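Long-range contacts in chromosome partition protein Smc (Pyrococcus furiosus, PDB 5XNS), which probably condenses and partitions chromosomes as an SMC ATPase, represented here by its ATP-binding head and the adjoining part of the coiled coil: residues E5-K10 and D44-V49; D98-R103 and Y114-R119. All coordinates share one frame; numbering follows the deposited sequence.

Contact 1. Residues E5-K10 and D44-V49; sequences EKLELK and DAILFV
L7 and L9 meet A45, I46 and V49 through aliphatic groups alone, with no flat group on either side of the interface; the ring of F48, just before V49, meets that of F12 instead, their planes at about 50°. Strand 5-10 runs almost at a right angle to helix 44-49 (91°, axes 10.0 Å apart at closest), so a single helical turn lies over it. L7 is central. With CG anti to the backbone N (chi1 -167°), its side chain reaches the helix and forks there: CD2 sits 3.8 Å from I46 CG1 and 4.1 Å from A45 CB, whereas CD1 makes a looser approach to V49 CG1 at 4.5 Å. L9 brings CD2 to within 3.7 Å of A45 CB, and the small alanine thus receives both leucines. On the strand's other face K6 NZ forms a salt bridge with E8 OE2, 3.3 Å and weak as a hydrogen bond, while K6 also makes a cation-pi contact with Y85. Helix 39-49 starts at the end of the P-loop, among the ATP-binding residues; its packing on an N-terminal antiparallel sheet is characteristic of the ABC-type ATPase head of SMC proteins.

Contact 2. Residues D98-R103 and Y114-R119; sequences DEVVIR and YWLNGR
R103 and W115 form an antiparallel hydrogen-bonded pair, closed by R103 N to W115 O (3.1 Å) and W115 N to R103 O (2.9 Å); the strands run at 173° to one another. I102 and L116 follow as a non-hydrogen-bonded pair, and beyond them N117 N gives a nearly straight bond to V101 O (2.9 Å), in the carbonyl plane. There the second strand leaves in a type I' turn, L116 to R119, with G118 at backbone angles suited to glycine. The asparagine side chain prolongs the pairing: with CG beside its own backbone N (chi1 -70°), N117 OD1 accepts V101 N at 2.7 Å, the donor standing above the amide carbonyl plane. With an alanine here, the carboxamide would be gone and V101 N would probably be left without this acceptor. On the face of I102 and L116, V100 CG1 touches L116 CD2 (3.8 Å). On that of R103 and W115, the arginine passes the indole with its aliphatic part, CG 3.9 Å from W115 CE3, its guanidinium turned 67° from the ring plane. Helix 123-132 covers I102 and Y114 through I126, while strand 80-87 continues the sheet beside strand 99-106, its Y85 touching V101 and R103.

In the fold
Contacts 1 and 2, their centres 13 Å apart, show how one antiparallel sheet can serve two helices. Strand 80-87 lies between strands 3-10 and 99-106, and helices 39-49 and 123-132 share the face that carries L7 and I102. V49 packs over V82 and I84 of the intervening strand and reaches contact 2, its CG2 3.5 Å from I102 O. On the opposite face E5 OE1 and E99 OE2 approach to 2.7 Å, a meeting of like charges that may favour a shared proton. Only contact 1 borders the nucleotide site, the side chain of L9 being about 6 Å from that of ATP-binding N41; contact 2 lies away from it.

Contact 1. Residues E5-K10 and D44-V49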
loop_
_atom_site.group_PDB
_atom_site.type_symbol
_atom_site.label_atom_id
_atom_site.label_comp_id
_atom_site.label_asym_id
_atom_site.label_seq_id
_atom_site.Cartn_x
_atom_site.Cartn_y
_atom_site.Cartn_z
ATOM N N GLU A 5 1.902 9.032 -10.001
ATOM C CA GLU A 5 1.415 10.240 -10.653
ATOM C C GLU A 5 0.001 10.045 -11.161
ATOM O O GLU A 5 -0.874 10.885 -10.928
ATOM C CB GLU A 5 2.330 10.629 -11.815
ATOM C CG GLU A 5 3.763 10.957 -11.425
ATOM C CD GLU A 5 4.719 10.971 -12.626
ATOM O OE1 GLU A 5 4.467 10.222 -13.600
ATOM O OE2 GLU A 5 5.734 11.712 -12.584
ATOM N N LYS A 6 -0.241 8.939 -11.857
ATOM C CA LYS A 6 -1.562 8.669 -12.390
ATOM C C LYS A 6 -1.696 7.178 -12.670
ATOM O O LYS A 6 -0.719 6.419 -12.654
ATOM C CB LYS A 6 -1.835 9.494 -13.646
ATOM C CG LYS A 6 -0.893 9.211 -14.794
ATOM C CD LYS A 6 -1.319 9.987 -16.042
ATOM C CE LYS A 6 -0.320 9.816 -17.167
ATOM N NZ LYS A 6 -0.702 10.646 -18.324
ATOM N N LEU A 7 -2.942 6.779 -12.910
ATOM C CA LEU A 7 -3.332 5.416 -13.222
ATOM C C LEU A 7 -4.227 5.502 -14.450
ATOM O O LEU A 7 -5.134 6.340 -14.491
ATOM C CB LEU A 7 -4.072 4.794 -12.029
ATOM C CG LEU A 7 -4.352 3.303 -11.935
ATOM C CD1 LEU A 7 -3.054 2.487 -11.773
ATOM C CD2 LEU A 7 -5.312 3.063 -10.767
ATOM N N GLU A 8 -3.952 4.683 -15.463
ATOM C CA GLU A 8 -4.777 4.630 -16.668
ATOM C C GLU A 8 -5.438 3.261 -16.756
ATOM O O GLU A 8 -4.767 2.233 -16.641
ATOM C CB GLU A 8 -3.953 4.921 -17.928
ATOM C CG GLU A 8 -3.238 6.280 -17.858
ATOM C CD GLU A 8 -2.553 6.696 -19.154
ATOM O OE1 GLU A 8 -2.162 5.803 -19.952
ATOM O OE2 GLU A 8 -2.371 7.928 -19.345
ATOM N N LEU A 9 -6.756 3.262 -16.927
ATOM C CA LEU A 9 -7.574 2.059 -16.952
ATOM C C LEU A 9 -8.290 1.999 -18.288
ATOM O O LEU A 9 -8.849 3.009 -18.734
ATOM C CB LEU A 9 -8.609 2.065 -15.818
ATOM C CG LEU A 9 -8.086 1.823 -14.392
ATOM C CD1 LEU A 9 -7.449 3.070 -13.853
ATOM C CD2 LEU A 9 -9.217 1.359 -13.483
ATOM N N LYS A 10 -8.289 0.821 -18.917
ATOM C CA LYS A 10 -9.024 0.628 -20.171
ATOM C C LYS A 10 -9.539 -0.800 -20.207
ATOM O O LYS A 10 -8.740 -1.739 -20.144
ATOM C CB LYS A 10 -8.148 0.902 -21.396
ATOM C CG LYS A 10 -8.972 1.234 -22.660
ATOM C CD LYS A 10 -8.102 1.476 -23.877
ATOM C CE LYS A 10 -7.456 0.181 -24.356
ATOM N NZ LYS A 10 -6.878 0.296 -25.731
ATOM N N ASP A 44 -8.604 -2.427 -6.860
ATOM C CA ASP A 44 -8.317 -3.666 -7.582
ATOM C C ASP A 44 -7.390 -3.421 -8.770
ATOM O O ASP A 44 -6.502 -4.237 -9.056
ATOM C CB ASP A 44 -9.630 -4.310 -8.016
ATOM C CG ASP A 44 -10.559 -4.557 -6.821
ATOM O OD1 ASP A 44 -10.042 -4.961 -5.749
ATOM O OD2 ASP A 44 -11.783 -4.315 -6.936
ATOM N N ALA A 45 -7.537 -2.275 -9.432
ATOM C CA ALA A 45 -6.656 -1.937 -10.543
ATOM C C ALA A 45 -5.198 -1.835 -10.104
ATOM O O ALA A 45 -4.293 -2.251 -10.835
ATOM C CB ALA A 45 -7.105 -0.627 -11.179
ATOM N N ILE A 46 -4.944 -1.284 -8.915
ATOM C CA ILE A 46 -3.560 -1.155 -8.465
ATOM C C ILE A 46 -2.978 -2.518 -8.104
ATOM O O ILE A 46 -1.848 -2.833 -8.484
ATOM C CB ILE A 46 -3.466 -0.154 -7.304
ATOM C CG1 ILE A 46 -3.864 1.236 -7.824
ATOM C CG2 ILE A 46 -2.047 -0.144 -6.731
ATOM C CD1 ILE A 46 -3.970 2.285 -6.760
ATOM N N LEU A 47 -3.737 -3.355 -7.380
ATOM C CA LEU A 47 -3.301 -4.736 -7.165
ATOM C C LEU A 47 -3.000 -5.418 -8.492
ATOM O O LEU A 47 -1.988 -6.121 -8.630
ATOM C CB LEU A 47 -4.377 -5.543 -6.433
ATOM C CG LEU A 47 -4.585 -5.324 -4.955
ATOM C CD1 LEU A 47 -5.595 -6.349 -4.434
ATOM C CD2 LEU A 47 -3.236 -5.456 -4.265
ATOM N N PHE A 48 -3.871 -5.207 -9.485
ATOM C CA PHE A 48 -3.718 -5.845 -10.790
ATOM C C PHE A 48 -2.419 -5.424 -11.466
ATOM O O PHE A 48 -1.593 -6.262 -11.829
ATOM C CB PHE A 48 -4.916 -5.482 -11.669
ATOM C CG PHE A 48 -4.801 -5.949 -13.088
ATOM C CD1 PHE A 48 -5.105 -7.266 -13.424
ATOM C CD2 PHE A 48 -4.447 -5.067 -14.093
ATOM C CE1 PHE A 48 -5.009 -7.701 -14.727
ATOM C CE2 PHE A 48 -4.364 -5.490 -15.408
ATOM C CZ PHE A 48 -4.654 -6.813 -15.725
ATOM N N VAL A 49 -2.229 -4.121 -11.666
ATOM C CA VAL A 49 -1.058 -3.684 -12.421
ATOM C C VAL A 49 0.255 -4.018 -11.706
ATOM O O VAL A 49 1.300 -4.129 -12.368
ATOM C CB VAL A 49 -1.127 -2.177 -12.728
ATOM C CG1 VAL A 49 -0.737 -1.345 -11.494
ATOM C CG2 VAL A 49 -0.247 -1.844 -13.916
#

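Contact 2. Residues D98-R103 and Y114-R119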
loop_
_atom_site.group_PDB
_atom_site.type_symbol
_atom_site.label_atom_id
_atom_site.label_comp_id
_atom_site.label_asym_id
_atom_site.label_seq_id
_atom_site.Cartn_x
_atom_site.Cartn_y
_atom_site.Cartn_z
ATOM N N ASP A 98 12.980 9.819 -15.423
ATOM C CA ASP A 98 12.133 10.549 -14.494
ATOM C C ASP A 98 10.764 9.907 -14.320
ATOM O O ASP A 98 9.973 10.372 -13.488
ATOM C CB ASP A 98 11.960 11.992 -14.968
ATOM C CG ASP A 98 13.212 12.820 -14.775
ATOM O OD1 ASP A 98 14.031 12.459 -13.895
ATOM O OD2 ASP A 98 13.367 13.831 -15.500
ATOM N N GLU A 99 10.461 8.867 -15.084
ATOM C CA GLU A 99 9.152 8.248 -15.013
ATOM C C GLU A 99 9.302 6.762 -15.264
ATOM O O GLU A 99 10.023 6.350 -16.175
ATOM C CB GLU A 99 8.210 8.866 -16.034
ATOM C CG GLU A 99 6.765 8.616 -15.742
ATOM C CD GLU A 99 5.870 9.375 -16.688
ATOM O OE1 GLU A 99 5.880 9.055 -17.899
ATOM O OE2 GLU A 99 5.160 10.300 -16.229
ATOM N N VAL A 100 8.639 5.958 -14.442
ATOM C CA VAL A 100 8.580 4.520 -14.637
ATOM C C VAL A 100 7.124 4.162 -14.897
ATOM O O VAL A 100 6.243 4.512 -14.096
ATOM C CB VAL A 100 9.137 3.758 -13.428
ATOM C CG1 VAL A 100 8.758 2.286 -13.512
ATOM C CG2 VAL A 100 10.651 3.945 -13.332
ATOM N N VAL A 101 6.865 3.504 -16.025
ATOM C CA VAL A 101 5.521 3.085 -16.401
ATOM C C VAL A 101 5.461 1.562 -16.376
ATOM O O VAL A 101 6.270 0.883 -17.021
ATOM C CB VAL A 101 5.120 3.636 -17.777
ATOM C CG1 VAL A 101 3.659 3.300 -18.080
ATOM C CG2 VAL A 101 5.336 5.139 -17.804
ATOM N N ILE A 102 4.525 1.026 -15.606
ATOM C CA ILE A 102 4.218 -0.396 -15.618
ATOM C C ILE A 102 2.829 -0.556 -16.211
ATOM O O ILE A 102 1.898 0.172 -15.841
ATOM C CB ILE A 102 4.308 -1.010 -14.213
ATOM C CG1 ILE A 102 5.746 -0.886 -13.709
ATOM C CG2 ILE A 102 3.872 -2.480 -14.252
ATOM C CD1 ILE A 102 5.929 -1.166 -12.232
ATOM N N ARG A 103 2.705 -1.471 -17.163
ATOM C CA ARG A 103 1.462 -1.714 -17.875
ATOM C C ARG A 103 1.198 -3.210 -17.860
ATOM O O ARG A 103 2.120 -3.996 -18.084
ATOM C CB ARG A 103 1.554 -1.175 -19.305
ATOM C CG ARG A 103 0.370 -1.485 -20.220
ATOM C CD ARG A 103 0.513 -0.740 -21.564
ATOM N NE ARG A 103 0.215 0.688 -21.421
ATOM C CZ ARG A 103 1.127 1.666 -21.384
ATOM N NH1 ARG A 103 2.431 1.398 -21.508
ATOM N NH2 ARG A 103 0.731 2.929 -21.234
ATOM N N TYR A 114 3.004 -7.922 -19.660
ATOM C CA TYR A 114 3.513 -6.778 -18.917
ATOM C C TYR A 114 4.469 -5.979 -19.785
ATOM O O TYR A 114 5.166 -6.530 -20.642
ATOM C CB TYR A 114 4.247 -7.188 -17.639
ATOM C CG TYR A 114 3.395 -7.871 -16.591
ATOM C CD1 TYR A 114 2.853 -7.154 -15.527
ATOM C CD2 TYR A 114 3.159 -9.235 -16.644
ATOM C CE1 TYR A 114 2.076 -7.782 -14.549
ATOM C CE2 TYR A 114 2.389 -9.872 -15.676
ATOM C CZ TYR A 114 1.855 -9.146 -14.637
ATOM O OH TYR A 114 1.103 -9.800 -13.688
ATOM N N TRP A 115 4.501 -4.670 -19.540
ATOM C CA TRP A 115 5.459 -3.755 -20.143
ATOM C C TRP A 115 6.122 -2.908 -19.057
ATOM O O TRP A 115 5.468 -2.475 -18.100
ATOM C CB TRP A 115 4.790 -2.843 -21.150
ATOM C CG TRP A 115 4.317 -3.539 -22.404
ATOM C CD1 TRP A 115 4.954 -3.567 -23.606
ATOM C CD2 TRP A 115 3.106 -4.282 -22.575
ATOM N NE1 TRP A 115 4.218 -4.279 -24.519
ATOM C CE2 TRP A 115 3.077 -4.730 -23.911
ATOM C CE3 TRP A 115 2.043 -4.609 -21.730
ATOM C CZ2 TRP A 115 2.032 -5.498 -24.423
ATOM C CZ3 TRP A 115 1.004 -5.369 -22.235
ATOM C CH2 TRP A 115 1.005 -5.809 -23.574
ATOM N N LEU A 116 7.419 -2.660 -19.222
ATOM C CA LEU A 116 8.174 -1.749 -18.372
ATOM C C LEU A 116 8.694 -0.652 -19.289
ATOM O O LEU A 116 9.522 -0.921 -20.166
ATOM C CB LEU A 116 9.318 -2.477 -17.664
ATOM C CG LEU A 116 9.779 -2.011 -16.281
ATOM C CD1 LEU A 116 11.265 -2.286 -16.103
ATOM C CD2 LEU A 116 9.448 -0.551 -16.005
ATOM N N ASN A 117 8.198 0.568 -19.100
ATOM C CA ASN A 117 8.567 1.712 -19.934
ATOM C C ASN A 117 8.584 1.335 -21.410
ATOM O O ASN A 117 9.577 1.524 -22.115
ATOM C CB ASN A 117 9.923 2.281 -19.515
ATOM C CG ASN A 117 9.870 2.970 -18.172
ATOM O OD1 ASN A 117 8.897 3.665 -17.854
ATOM N ND2 ASN A 117 10.915 2.789 -17.370
ATOM N N GLY A 118 7.477 0.754 -21.870
ATOM C CA GLY A 118 7.296 0.426 -23.265
ATOM C C GLY A 118 7.863 -0.911 -23.712
ATOM O O GLY A 118 7.401 -1.456 -24.715
ATOM N N ARG A 119 8.851 -1.454 -23.004
ATOM C CA ARG A 119 9.441 -2.735 -23.376
ATOM C C ARG A 119 8.761 -3.874 -22.625
ATOM O O ARG A 119 8.457 -3.746 -21.437
ATOM C CB ARG A 119 10.941 -2.748 -23.077
ATOM C CG ARG A 119 11.731 -1.579 -23.671
ATOM C CD ARG A 119 11.809 -1.637 -25.196
ATOM N NE ARG A 119 12.898 -0.809 -25.726
ATOM C CZ ARG A 119 13.277 -0.792 -27.006
ATOM N NH1 ARG A 119 12.654 -1.556 -27.899
ATOM N NH2 ARG A 119 14.282 -0.012 -27.395
#